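Local atomic coordinates of orotidine-5-phosphate decarboxylase/orotate phosphoribosyltransferase, putative (Ompdcase-oprtase, putative) (Leishmania infantum, PDB entry 3QW3), a protein that probably catalyses, through the decarboxylase domain present here, the conversion of orotidine 5'-phosphate to UMP and CO2, the last step of de novo UMP synthesis. Residues 50-55 / 79-84; 105-110 / 129-134; 15-20 / 224-229. All blocks are in the same frame, centred on the assembly; numbering follows the deposited sequence. Where two conformers were deposited one is given.

Overall arrangement
Interactions 2 and 3 pair neighbouring parallel strands of the (beta/alpha)8 barrel of the decarboxylase domain; interaction 1 joins the corner after strand 47-50 to strand 80-85, where the sheet comes round on itself. Interaction 3 sets the first strand, 16-20, on the last, 223-227, so the loop it closes contains interaction 1 and then interaction 2. The centres of interactions 1 and 2 are about 10 Å apart, and the two contacts touch through Asp-82 OD1 and Thr-109 OG1; interactions 1 and 3 touch through Asn-51 and Leu-20. Interactions 1 and 3 together complete the ring of strands, while 1 and 2 lie where the barrel meets the second subunit.

Interaction 1 (50-55 / 79-84)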
ATOM      1  N   PRO A  50     -12.809  -4.509   7.524  1.00 14.78           N
ATOM      2  CA  PRO A  50     -11.744  -5.200   8.247  1.00 14.72           C
ATOM      3  C   PRO A  50     -10.369  -4.589   7.984  1.00 14.86           C
ATOM      4  O   PRO A  50     -10.070  -4.158   6.869  1.00 15.23           O
ATOM      5  CB  PRO A  50     -11.809  -6.629   7.707  1.00 14.95           C
ATOM      6  CG  PRO A  50     -12.518  -6.528   6.422  1.00 15.64           C
ATOM      7  CD  PRO A  50     -13.476  -5.394   6.554  1.00 14.65           C
ATOM      8  N   ASN A  51      -9.571  -4.559   9.043  1.00 15.02           N
ATOM      9  CA  ASN A  51      -8.222  -4.011   9.048  1.00 15.33           C
ATOM     10  C   ASN A  51      -7.217  -5.052   8.555  1.00 15.00           C
ATOM     11  O   ASN A  51      -6.874  -5.982   9.289  1.00 15.41           O
ATOM     12  CB  ASN A  51      -7.892  -3.582  10.488  1.00 15.15           C
ATOM     13  CG  ASN A  51      -6.645  -2.717  10.582  1.00 15.99           C
ATOM     14  OD1 ASN A  51      -6.640  -1.685  11.264  1.00 19.09           O
ATOM     15  ND2 ASN A  51      -5.584  -3.134   9.917  1.00 14.43           N
ATOM     16  N   ALA A  52      -6.741  -4.898   7.318  1.00 14.95           N
ATOM     17  CA  ALA A  52      -5.858  -5.903   6.706  1.00 14.78           C
ATOM     18  C   ALA A  52      -4.562  -6.097   7.504  1.00 14.88           C
ATOM     19  O   ALA A  52      -4.049  -7.216   7.599  1.00 15.36           O
ATOM     20  CB  ALA A  52      -5.548  -5.543   5.248  1.00 14.78           C
ATOM     21  N   ALA A  53      -4.060  -5.021   8.107  1.00 14.91           N
ATOM     22  CA  ALA A  53      -2.812  -5.098   8.889  1.00 15.02           C
ATOM     23  C   ALA A  53      -2.985  -5.903  10.175  1.00 15.96           C
ATOM     24  O   ALA A  53      -2.112  -6.693  10.557  1.00 15.73           O
ATOM     25  CB  ALA A  53      -2.296  -3.696   9.214  1.00 15.19           C
ATOM     26  N   PHE A  54      -4.114  -5.701  10.845  1.00 16.08           N
ATOM     27  CA  PHE A  54      -4.375  -6.375  12.111  1.00 17.37           C
ATOM     28  C   PHE A  54      -4.476  -7.885  11.911  1.00 17.70           C
ATOM     29  O   PHE A  54      -4.047  -8.660  12.766  1.00 18.24           O
ATOM     30  CB  PHE A  54      -5.647  -5.819  12.760  1.00 17.55           C
ATOM     31  CG  PHE A  54      -5.448  -4.516  13.505  1.00 18.44           C
ATOM     32  CD1 PHE A  54      -4.362  -3.683  13.243  1.00 18.41           C
ATOM     33  CD2 PHE A  54      -6.367  -4.118  14.469  1.00 18.60           C
ATOM     34  CE1 PHE A  54      -4.195  -2.476  13.936  1.00 18.71           C
ATOM     35  CE2 PHE A  54      -6.215  -2.915  15.162  1.00 18.68           C
ATOM     36  CZ  PHE A  54      -5.131  -2.092  14.897  1.00 18.88           C
ATOM     37  N   PHE A  55      -5.020  -8.304  10.772  1.00 17.81           N
ATOM     38  CA  PHE A  55      -5.107  -9.731  10.481  1.00 18.42           C
ATOM     39  C   PHE A  55      -3.774 -10.308  10.008  1.00 18.70           C
ATOM     40  O   PHE A  55      -3.410 -11.418  10.391  1.00 18.93           O
ATOM     41  CB  PHE A  55      -6.245 -10.024   9.504  1.00 18.46           C
ATOM     42  CG  PHE A  55      -7.603  -9.900  10.128  1.00 18.78           C
ATOM     43  CD1 PHE A  55      -8.170 -10.984  10.802  1.00 20.08           C
ATOM     44  CD2 PHE A  55      -8.307  -8.704  10.068  1.00 19.60           C
ATOM     45  CE1 PHE A  55      -9.437 -10.874  11.394  1.00 21.48           C
ATOM     46  CE2 PHE A  55      -9.570  -8.581  10.661  1.00 21.22           C
ATOM     47  CZ  PHE A  55     -10.131  -9.670  11.325  1.00 20.83           C
ATOM     48  N   VAL A  79     -18.329  -5.668   2.174  1.00 15.50           N
ATOM     49  CA  VAL A  79     -17.110  -5.628   2.968  1.00 15.47           C
ATOM     50  C   VAL A  79     -16.055  -4.845   2.196  1.00 14.92           C
ATOM     51  O   VAL A  79     -15.768  -5.142   1.029  1.00 15.07           O
ATOM     52  CB  VAL A  79     -16.598  -7.057   3.266  1.00 15.23           C
ATOM     53  CG1 VAL A  79     -15.245  -7.029   3.967  1.00 15.69           C
ATOM     54  CG2 VAL A  79     -17.615  -7.826   4.118  1.00 15.59           C
ATOM     55  N   VAL A  80     -15.487  -3.844   2.859  1.00 14.35           N
ATOM     56  CA  VAL A  80     -14.378  -3.078   2.314  1.00 14.31           C
ATOM     57  C   VAL A  80     -13.095  -3.546   3.000  1.00 14.18           C
ATOM     58  O   VAL A  80     -12.923  -3.345   4.197  1.00 14.06           O
ATOM     59  CB  VAL A  80     -14.565  -1.562   2.563  1.00 14.27           C
ATOM     60  CG1 VAL A  80     -13.383  -0.775   1.979  1.00 14.47           C
ATOM     61  CG2 VAL A  80     -15.898  -1.075   1.976  1.00 14.33           C
ATOM     62  N   LEU A  81     -12.202  -4.191   2.254  1.00 14.25           N
ATOM     63  CA  LEU A  81     -10.925  -4.588   2.826  1.00 13.99           C
ATOM     64  C   LEU A  81     -10.020  -3.360   2.852  1.00 13.95           C
ATOM     65  O   LEU A  81      -9.652  -2.835   1.798  1.00 13.79           O
ATOM     66  CB  LEU A  81     -10.286  -5.737   2.031  1.00 14.44           C
ATOM     67  CG  LEU A  81      -8.939  -6.254   2.552  1.00 14.91           C
ATOM     68  CD1 LEU A  81      -9.041  -6.826   3.973  1.00 16.52           C
ATOM     69  CD2 LEU A  81      -8.354  -7.299   1.591  1.00 17.68           C
ATOM     70  N   ASP A  82      -9.681  -2.893   4.052  1.00 13.58           N
ATOM     71  CA  ASP A  82      -8.823  -1.710   4.177  1.00 13.72           C
ATOM     72  C   ASP A  82      -7.363  -2.123   4.144  1.00 13.78           C
ATOM     73  O   ASP A  82      -6.732  -2.331   5.186  1.00 14.22           O
ATOM     74  CB  ASP A  82      -9.133  -0.895   5.432  1.00 13.80           C
ATOM     75  CG  ASP A  82      -8.591   0.527   5.353  1.00 15.47           C
ATOM     76  OD1 ASP A  82      -7.864   0.865   4.387  1.00 14.07           O
ATOM     77  OD2 ASP A  82      -8.894   1.322   6.263  1.00 17.98           O
ATOM     78  N   ALA A  83      -6.857  -2.245   2.923  1.00 13.50           N
ATOM     79  CA  ALA A  83      -5.531  -2.783   2.653  1.00 13.56           C
ATOM     80  C   ALA A  83      -4.571  -1.739   2.076  1.00 14.06           C
ATOM     81  O   ALA A  83      -3.355  -1.951   2.087  1.00 14.45           O
ATOM     82  CB  ALA A  83      -5.663  -3.968   1.704  1.00 13.72           C
ATOM     83  N   LYS A  84      -5.120  -0.624   1.585  1.00 13.65           N
ATOM     84  CA  LYS A  84      -4.347   0.470   0.984  1.00 14.02           C
ATOM     85  C   LYS A  84      -3.204  -0.051   0.097  1.00 14.16           C
ATOM     86  O   LYS A  84      -2.031   0.259   0.300  1.00 14.43           O
ATOM     87  CB  LYS A  84      -3.868   1.463   2.059  1.00 13.66           C
ATOM     88  CG  LYS A  84      -5.025   2.124   2.830  1.00 13.63           C
ATOM     89  CD  LYS A  84      -4.534   3.170   3.835  1.00 13.63           C
ATOM     90  CE  LYS A  84      -5.696   3.841   4.590  1.00 15.67           C
ATOM     91  NZ  LYS A  84      -6.386   2.919   5.549  1.00 15.63           N
TER
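The backbone bends from the end of strand 47-50 into helix 52-56 at Asn-51, the N-cap residue, and a single bridge pairs this corner with Asp-82 of strand 80-85, their CA atoms 5.4 Å apart. The contact helps close the (beta/alpha)8 barrel between its second and third strands. Asp-82 N points almost straight down the carbonyl axis of Pro-50 O (3.1 Å, C=O...N angle 173°), and a weak, longer bond runs from Ala-52 N to Asp-82 O. Asp-82 is also the centre of an inverse gamma turn, so the strand kinks just where the helix begins.

The side chains between the backbones are apolar. The Pro-50 ring lies crosswise to Val-79, its CD 3.5 Å from Val-79 CG1, the branch held anti to the backbone N. CD also sits against Val-80 O. The Leu-81 side chain, with CG anti to its own N, reaches round so that CD1 rests 3.9 Å from Ala-52 CB. The methyl of Ala-52, directed at the strand, touches Ala-83 CB as well. Leu-66 of helix 60-72 covers Pro-50 and Leu-81.

Asp-82 and Lys-84 belong to the Asp-x-Lys-x-x-Asp signature of OMP decarboxylases. Asp-82 is further held by a salt bridge from Lys-49 to OD2 and a hydrogen bond between OD1 and Thr-109, while Lys-84 pairs also with Asp-87 of the second subunit. Such alternating charges would be expected to stabilise one another's ionised states. The Lys-84 chain leaves the backbone with CG beside the backbone N (chi1 -61°), runs straight through chi2 and chi3 and turns at chi4 (70°), which brings NZ 2.8 Å from Asp-82 OD1, approached from above the carboxylate plane.

Interaction 2 (105-110 / 129-134)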
ATOM      1  N   ALA A 105     -13.921 -10.137  -0.535  1.00 19.03           N
ATOM      2  CA  ALA A 105     -14.297  -8.778  -0.171  1.00 17.87           C
ATOM      3  C   ALA A 105     -14.959  -8.128  -1.380  1.00 17.28           C
ATOM      4  O   ALA A 105     -14.730  -8.547  -2.520  1.00 16.92           O
ATOM      5  CB  ALA A 105     -13.070  -7.984   0.271  1.00 17.94           C
ATOM      6  N   HIS A 106     -15.790  -7.118  -1.133  1.00 16.18           N
ATOM      7  CA  HIS A 106     -16.512  -6.439  -2.210  1.00 15.65           C
ATOM      8  C   HIS A 106     -15.809  -5.170  -2.684  1.00 14.84           C
ATOM      9  O   HIS A 106     -16.149  -4.613  -3.732  1.00 15.04           O
ATOM     10  CB  HIS A 106     -17.945  -6.117  -1.758  1.00 15.64           C
ATOM     11  CG  HIS A 106     -18.650  -7.278  -1.132  1.00 16.88           C
ATOM     12  ND1 HIS A 106     -19.537  -8.074  -1.825  1.00 20.84           N
ATOM     13  CD2 HIS A 106     -18.592  -7.783   0.122  1.00 17.62           C
ATOM     14  CE1 HIS A 106     -19.997  -9.018  -1.023  1.00 19.55           C
ATOM     15  NE2 HIS A 106     -19.444  -8.860   0.167  1.00 21.66           N
ATOM     16  N   ALA A 107     -14.824  -4.721  -1.904  1.00 13.93           N
ATOM     17  CA  ALA A 107     -14.119  -3.486  -2.183  1.00 13.47           C
ATOM     18  C   ALA A 107     -12.756  -3.488  -1.501  1.00 12.98           C
ATOM     19  O   ALA A 107     -12.518  -4.262  -0.561  1.00 13.25           O
ATOM     20  CB  ALA A 107     -14.941  -2.280  -1.714  1.00 13.30           C
ATOM     21  N   ILE A 108     -11.880  -2.606  -1.967  1.00 12.87           N
ATOM     22  CA  ILE A 108     -10.543  -2.452  -1.385  1.00 12.79           C
ATOM     23  C   ILE A 108     -10.168  -0.970  -1.348  1.00 12.46           C
ATOM     24  O   ILE A 108     -10.685  -0.175  -2.129  1.00 12.36           O
ATOM     25  CB  ILE A 108      -9.489  -3.263  -2.203  1.00 12.73           C
ATOM     26  CG1 ILE A 108      -8.207  -3.519  -1.390  1.00 12.65           C
ATOM     27  CG2 ILE A 108      -9.205  -2.603  -3.556  1.00 13.20           C
ATOM     28  CD1 ILE A 108      -7.205  -4.450  -2.107  1.00 14.33           C
ATOM     29  N   THR A 109      -9.273  -0.600  -0.440  1.00 12.34           N
ATOM     30  CA  THR A 109      -8.686   0.738  -0.469  1.00 12.17           C
ATOM     31  C   THR A 109      -7.336   0.687  -1.182  1.00 12.24           C
ATOM     32  O   THR A 109      -6.660  -0.337  -1.158  1.00 11.97           O
ATOM     33  CB  THR A 109      -8.508   1.326   0.941  1.00 12.31           C
ATOM     34  OG1 THR A 109      -7.810   0.384   1.765  1.00 13.11           O
ATOM     35  CG2 THR A 109      -9.873   1.635   1.562  1.00 13.00           C
ATOM     36  N   ALA A 110      -6.959   1.789  -1.818  1.00 12.14           N
ATOM     37  CA  ALA A 110      -5.751   1.814  -2.649  1.00 13.26           C
ATOM     38  C   ALA A 110      -5.093   3.183  -2.660  1.00 13.83           C
ATOM     39  O   ALA A 110      -5.779   4.204  -2.562  1.00 14.63           O
ATOM     40  CB  ALA A 110      -6.082   1.384  -4.075  1.00 12.99           C
ATOM     41  N   ALA A 129     -15.451  -2.430  -5.831  1.00 19.16           N
ATOM     42  CA  ALA A 129     -15.153  -1.010  -5.750  1.00 17.99           C
ATOM     43  C   ALA A 129     -13.720  -0.788  -5.295  1.00 17.02           C
ATOM     44  O   ALA A 129     -13.149  -1.614  -4.589  1.00 16.65           O
ATOM     45  CB  ALA A 129     -16.105  -0.315  -4.814  1.00 18.25           C
ATOM     46  N   VAL A 130     -13.161   0.340  -5.708  1.00 16.19           N
ATOM     47  CA  VAL A 130     -11.824   0.742  -5.297  1.00 15.80           C
ATOM     48  C   VAL A 130     -11.917   2.138  -4.706  1.00 15.13           C
ATOM     49  O   VAL A 130     -12.210   3.107  -5.414  1.00 15.43           O
ATOM     50  CB  VAL A 130     -10.847   0.738  -6.487  1.00 15.75           C
ATOM     51  CG1 VAL A 130      -9.418   1.029  -6.010  1.00 16.59           C
ATOM     52  CG2 VAL A 130     -10.920  -0.590  -7.212  1.00 16.90           C
ATOM     53  N   PHE A 131     -11.682   2.227  -3.397  1.00 14.57           N
ATOM     54  CA  PHE A 131     -11.637   3.508  -2.710  1.00 13.99           C
ATOM     55  C   PHE A 131     -10.198   4.010  -2.689  1.00 13.76           C
ATOM     56  O   PHE A 131      -9.342   3.431  -2.022  1.00 13.86           O
ATOM     57  CB  PHE A 131     -12.194   3.371  -1.293  1.00 13.82           C
ATOM     58  CG  PHE A 131     -13.694   3.222  -1.249  1.00 14.07           C
ATOM     59  CD1 PHE A 131     -14.506   4.349  -1.280  1.00 15.12           C
ATOM     60  CD2 PHE A 131     -14.281   1.962  -1.168  1.00 15.25           C
ATOM     61  CE1 PHE A 131     -15.903   4.230  -1.239  1.00 15.75           C
ATOM     62  CE2 PHE A 131     -15.685   1.828  -1.131  1.00 15.74           C
ATOM     63  CZ  PHE A 131     -16.486   2.970  -1.169  1.00 15.89           C
ATOM     64  N   VAL A 132      -9.946   5.085  -3.432  1.00 13.61           N
ATOM     65  CA  VAL A 132      -8.591   5.612  -3.609  1.00 13.83           C
ATOM     66  C   VAL A 132      -8.308   6.699  -2.588  1.00 13.96           C
ATOM     67  O   VAL A 132      -9.117   7.609  -2.403  1.00 14.16           O
ATOM     68  CB  VAL A 132      -8.392   6.175  -5.035  1.00 13.80           C
ATOM     69  CG1 VAL A 132      -6.951   6.652  -5.220  1.00 14.72           C
ATOM     70  CG2 VAL A 132      -8.726   5.111  -6.069  1.00 13.61           C
ATOM     71  N   LEU A 133      -7.156   6.612  -1.928  1.00 13.77           N
ATOM     72  CA  LEU A 133      -6.774   7.633  -0.952  1.00 14.19           C
ATOM     73  C   LEU A 133      -6.782   9.005  -1.595  1.00 14.63           C
ATOM     74  O   LEU A 133      -6.236   9.191  -2.685  1.00 14.34           O
ATOM     75  CB  LEU A 133      -5.389   7.342  -0.371  1.00 14.09           C
ATOM     76  CG  LEU A 133      -5.143   5.966   0.242  1.00 14.12           C
ATOM     77  CD1 LEU A 133      -3.690   5.913   0.750  1.00 14.66           C
ATOM     78  CD2 LEU A 133      -6.114   5.675   1.372  1.00 14.79           C
ATOM     79  N   CYS A 134      -7.408   9.967  -0.927  1.00 15.62           N
ATOM     80  CA  CYS A 134      -7.493  11.318  -1.470  1.00 16.61           C
ATOM     81  C   CYS A 134      -7.010  12.338  -0.446  1.00 17.54           C
ATOM     82  O   CYS A 134      -5.950  12.943  -0.612  1.00 16.82           O
ATOM     83  CB  CYS A 134      -8.921  11.615  -1.937  1.00 16.66           C
ATOM     84  SG  CYS A 134      -9.138  13.258  -2.628  1.00 17.85           S
TER
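Strands 107-110 and 129-134 run parallel in a beta-alpha-beta unit of the barrel, connected through helix 116-123. Five backbone hydrogen bonds join them, the shortest from Leu-133 N to Ala-110 O (2.8 Å), nearly along the carbonyl axis. Phe-131 carries much of the inner face. Its CB lies 3.9 Å from Ile-108 O, whose carbonyl accepts the Phe-131 N-H, and 4.1 Å from CG2 of Thr-109, whose side chain crosses that of Phe-131 obliquely. With CG anti to the carbonyl carbon (chi1 -74°), the ring is carried back toward the start of the strands. Ala-107 CB lies at the ring edge, near its plane, 4.2 Å from CE2, as does Ile-108 O at that edge; Trp-195 also packs against Phe-131. The Ala-107 and Ala-129 methyls meet on this face too. On the other face, Val-130 CG1 touches Ala-110 CB at 3.9 Å, with Phe-122 packed on Val-130 and Leu-119 on Ala-110. Within the pair the contact is backbone bonds, CA-H...O contacts and apolar side chains; the Thr-109 hydroxyl, bonded to Lys-84 N besides Asp-82, adds a polar tie to strand 80-85 beside the backbone bonds.

Interaction 3 (15-20 / 224-229); sequences LLCVGL and LINVSR. With SO4 (sulfate ion), chain E.
Asn-226 and Cys-17 stand side by side on the inner face of two parallel strands, both with the first torsion anti to the backbone N. The amide of Asn-226 is turned (chi2 -101°) so that its ND2 donates to Cys-17 SG, 3.4 Å away and close to the amide plane, nearly straight at 162° at the hydrogen. Lys-49 packs against both side chains. Next to them, in the conformer given, Leu-224 directs CD2 at Cys-17 CB (3.7 Å) and at Leu-15 O. On the outer face Leu-16 and Val-227 cross obliquely: Leu-16 CD1 lies 3.8 Å from Val-227 CG2 and also rests over Ile-225 O, while helix 237-253 covers the pair.

These are the first and eighth strands of the TIM barrel, crossing at -31°. Four backbone bonds join them. Ile-225 N and Val-227 N meet their carbonyls, Leu-15 O and Cys-17 O, nearly along the C=O axis. Cys-17 N and Gly-19 N instead approach Ile-225 O and Val-227 O from above the carbonyl plane.

Beyond the last rung, a water lies within hydrogen-bonding distance of Gly-19 O (2.7 Å) and Ser-228 O (2.9 Å). Ser-228 stands at the N-cap position of helix 229-232, but its OG bonds Asp-21 instead of capping the helix. A sulfate ion, probably from the crystallisation liquor, sits at this helix start, taking Ser-228 N on its O2 and Arg-229 N on its O3, both at 2.9 Å. Gly-230 N is a further donor, a grip consistent with the family's phosphate site, where the helix's partial positive end would help hold an anion.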
ATOM      1  N   LEU A  15     -25.768   4.855   6.543  1.00 13.52           N
ATOM      2  CA  LEU A  15     -24.475   5.189   5.923  1.00 13.58           C
ATOM      3  C   LEU A  15     -23.300   4.821   6.835  1.00 13.70           C
ATOM      4  O   LEU A  15     -22.161   5.260   6.610  1.00 13.75           O
ATOM      5  CB  LEU A  15     -24.405   6.673   5.565  1.00 13.58           C
ATOM      6  CG  LEU A  15     -25.426   7.207   4.558  1.00 13.55           C
ATOM      7  CD1 LEU A  15     -25.178   8.687   4.291  1.00 13.06           C
ATOM      8  CD2 LEU A  15     -25.401   6.415   3.249  1.00 13.32           C
ATOM      9  N   LEU A  16     -23.580   4.027   7.862  1.00 13.77           N
ATOM     10  CA  LEU A  16     -22.566   3.662   8.851  1.00 13.93           C
ATOM     11  C   LEU A  16     -21.702   2.491   8.388  1.00 14.28           C
ATOM     12  O   LEU A  16     -22.211   1.421   8.077  1.00 14.60           O
ATOM     13  CB  LEU A  16     -23.227   3.338  10.195  1.00 14.15           C
ATOM     14  CG  LEU A  16     -22.306   2.937  11.346  1.00 14.84           C
ATOM     15  CD1 LEU A  16     -21.385   4.089  11.729  1.00 15.77           C
ATOM     16  CD2 LEU A  16     -23.138   2.482  12.541  1.00 15.32           C
ATOM     17  N   CYS A  17     -20.390   2.714   8.349  1.00 14.27           N
ATOM     18  CA  CYS A  17     -19.424   1.648   8.082  1.00 14.79           C
ATOM     19  C   CYS A  17     -18.779   1.257   9.398  1.00 14.81           C
ATOM     20  O   CYS A  17     -18.261   2.115  10.113  1.00 15.90           O
ATOM     21  CB  CYS A  17     -18.360   2.131   7.104  1.00 14.38           C
ATOM     22  SG  CYS A  17     -17.107   0.895   6.700  1.00 15.21           S
ATOM     23  N   VAL A  18     -18.835  -0.026   9.730  1.00 14.87           N
ATOM     24  CA  VAL A  18     -18.301  -0.504  11.004  1.00 14.82           C
ATOM     25  C   VAL A  18     -16.900  -1.082  10.798  1.00 15.08           C
ATOM     26  O   VAL A  18     -16.721  -2.079  10.098  1.00 15.16           O
ATOM     27  CB  VAL A  18     -19.227  -1.555  11.665  1.00 14.85           C
ATOM     28  CG1 VAL A  18     -18.666  -2.010  13.009  1.00 14.75           C
ATOM     29  CG2 VAL A  18     -20.655  -1.005  11.828  1.00 14.87           C
ATOM     30  N   GLY A  19     -15.909  -0.441  11.408  1.00 15.67           N
ATOM     31  CA  GLY A  19     -14.536  -0.936  11.334  1.00 15.92           C
ATOM     32  C   GLY A  19     -14.369  -2.230  12.105  1.00 16.57           C
ATOM     33  O   GLY A  19     -14.939  -2.397  13.188  1.00 16.90           O
ATOM     34  N   LEU A  20     -13.609  -3.164  11.543  1.00 16.46           N
ATOM     35  CA  LEU A  20     -13.278  -4.382  12.261  1.00 17.24           C
ATOM     36  C   LEU A  20     -11.779  -4.378  12.500  1.00 17.84           C
ATOM     37  O   LEU A  20     -10.992  -4.766  11.630  1.00 18.14           O
ATOM     38  CB  LEU A  20     -13.755  -5.629  11.513  1.00 16.74           C
ATOM     39  CG  LEU A  20     -15.279  -5.691  11.318  1.00 16.60           C
ATOM     40  CD1 LEU A  20     -15.654  -6.858  10.422  1.00 16.57           C
ATOM     41  CD2 LEU A  20     -16.015  -5.763  12.657  1.00 16.46           C
ATOM     42  N   LEU A 224     -19.815   7.240   3.167  1.00 17.27           N
ATOM     43  CA  LEU A 224     -19.779   6.051   3.999  0.70 17.36           C
ATOM     44  C   LEU A 224     -18.956   6.418   5.224  1.00 17.64           C
ATOM     45  O   LEU A 224     -17.733   6.598   5.142  1.00 17.86           O
ATOM     46  CB  LEU A 224     -19.141   4.874   3.244  0.70 17.81           C
ATOM     47  CG  LEU A 224     -19.869   3.535   3.093  0.70 18.03           C
ATOM     48  CD1 LEU A 224     -18.875   2.460   2.642  0.70 15.04           C
ATOM     49  CD2 LEU A 224     -20.631   3.085   4.346  0.70 16.68           C
ATOM     50  N   ILE A 225     -19.640   6.562   6.358  1.00 16.89           N
ATOM     51  CA  ILE A 225     -19.021   7.040   7.599  1.00 17.17           C
ATOM     52  C   ILE A 225     -18.466   5.899   8.435  1.00 16.55           C
ATOM     53  O   ILE A 225     -19.222   5.143   9.047  1.00 15.67           O
ATOM     54  CB  ILE A 225     -20.027   7.853   8.469  1.00 17.35           C
ATOM     55  CG1 ILE A 225     -20.723   8.951   7.648  1.00 19.79           C
ATOM     56  CG2 ILE A 225     -19.341   8.407   9.739  1.00 17.85           C
ATOM     57  CD1 ILE A 225     -19.805   9.976   7.046  1.00 21.36           C
ATOM     58  N   ASN A 226     -17.143   5.785   8.478  1.00 16.28           N
ATOM     59  CA  ASN A 226     -16.523   4.705   9.223  1.00 16.31           C
ATOM     60  C   ASN A 226     -16.345   5.066  10.687  1.00 16.93           C
ATOM     61  O   ASN A 226     -15.875   6.155  11.012  1.00 17.12           O
ATOM     62  CB  ASN A 226     -15.170   4.306   8.628  1.00 16.24           C
ATOM     63  CG  ASN A 226     -14.520   3.169   9.388  1.00 16.54           C
ATOM     64  OD1 ASN A 226     -13.605   3.386  10.200  1.00 19.45           O
ATOM     65  ND2 ASN A 226     -14.994   1.954   9.160  1.00 14.67           N
ATOM     66  N   VAL A 227     -16.726   4.140  11.558  1.00 17.49           N
ATOM     67  CA  VAL A 227     -16.453   4.261  12.983  1.00 18.63           C
ATOM     68  C   VAL A 227     -15.787   2.981  13.468  1.00 19.66           C
ATOM     69  O   VAL A 227     -16.275   1.873  13.211  1.00 19.09           O
ATOM     70  CB  VAL A 227     -17.735   4.553  13.804  1.00 18.50           C
ATOM     71  CG1 VAL A 227     -17.395   4.694  15.287  1.00 19.33           C
ATOM     72  CG2 VAL A 227     -18.406   5.826  13.304  1.00 18.87           C
ATOM     73  N   SER A 228     -14.664   3.138  14.161  1.00 21.09           N
ATOM     74  CA  SER A 228     -13.971   1.995  14.735  1.00 23.08           C
ATOM     75  C   SER A 228     -14.072   2.002  16.261  1.00 23.85           C
ATOM     76  O   SER A 228     -14.945   1.338  16.829  1.00 24.10           O
ATOM     77  CB  SER A 228     -12.512   1.959  14.280  1.00 23.32           C
ATOM     78  OG  SER A 228     -11.830   0.879  14.894  1.00 25.58           O
ATOM     79  N   ARG A 229     -13.196   2.769  16.910  1.00 24.92           N
ATOM     80  CA  ARG A 229     -13.120   2.814  18.375  1.00 26.24           C
ATOM     81  C   ARG A 229     -14.419   3.255  19.043  1.00 27.13           C
ATOM     82  O   ARG A 229     -14.805   2.708  20.080  1.00 27.34           O
TER
HETATM   83  S   SO4 E 258     -12.575   5.941  15.346  1.00 51.17           S
HETATM   84  O1  SO4 E 258     -11.845   7.205  15.286  1.00 51.20           O
HETATM   85  O2  SO4 E 258     -13.287   5.738  14.086  1.00 50.92           O
HETATM   86  O3  SO4 E 258     -11.634   4.844  15.563  1.00 50.56           O
HETATM   87  O4  SO4 E 258     -13.542   5.982  16.443  1.00 51.14           O
HETATM   88  O   HOH W   1     -15.897  -0.654  14.987  1.00 31.14           O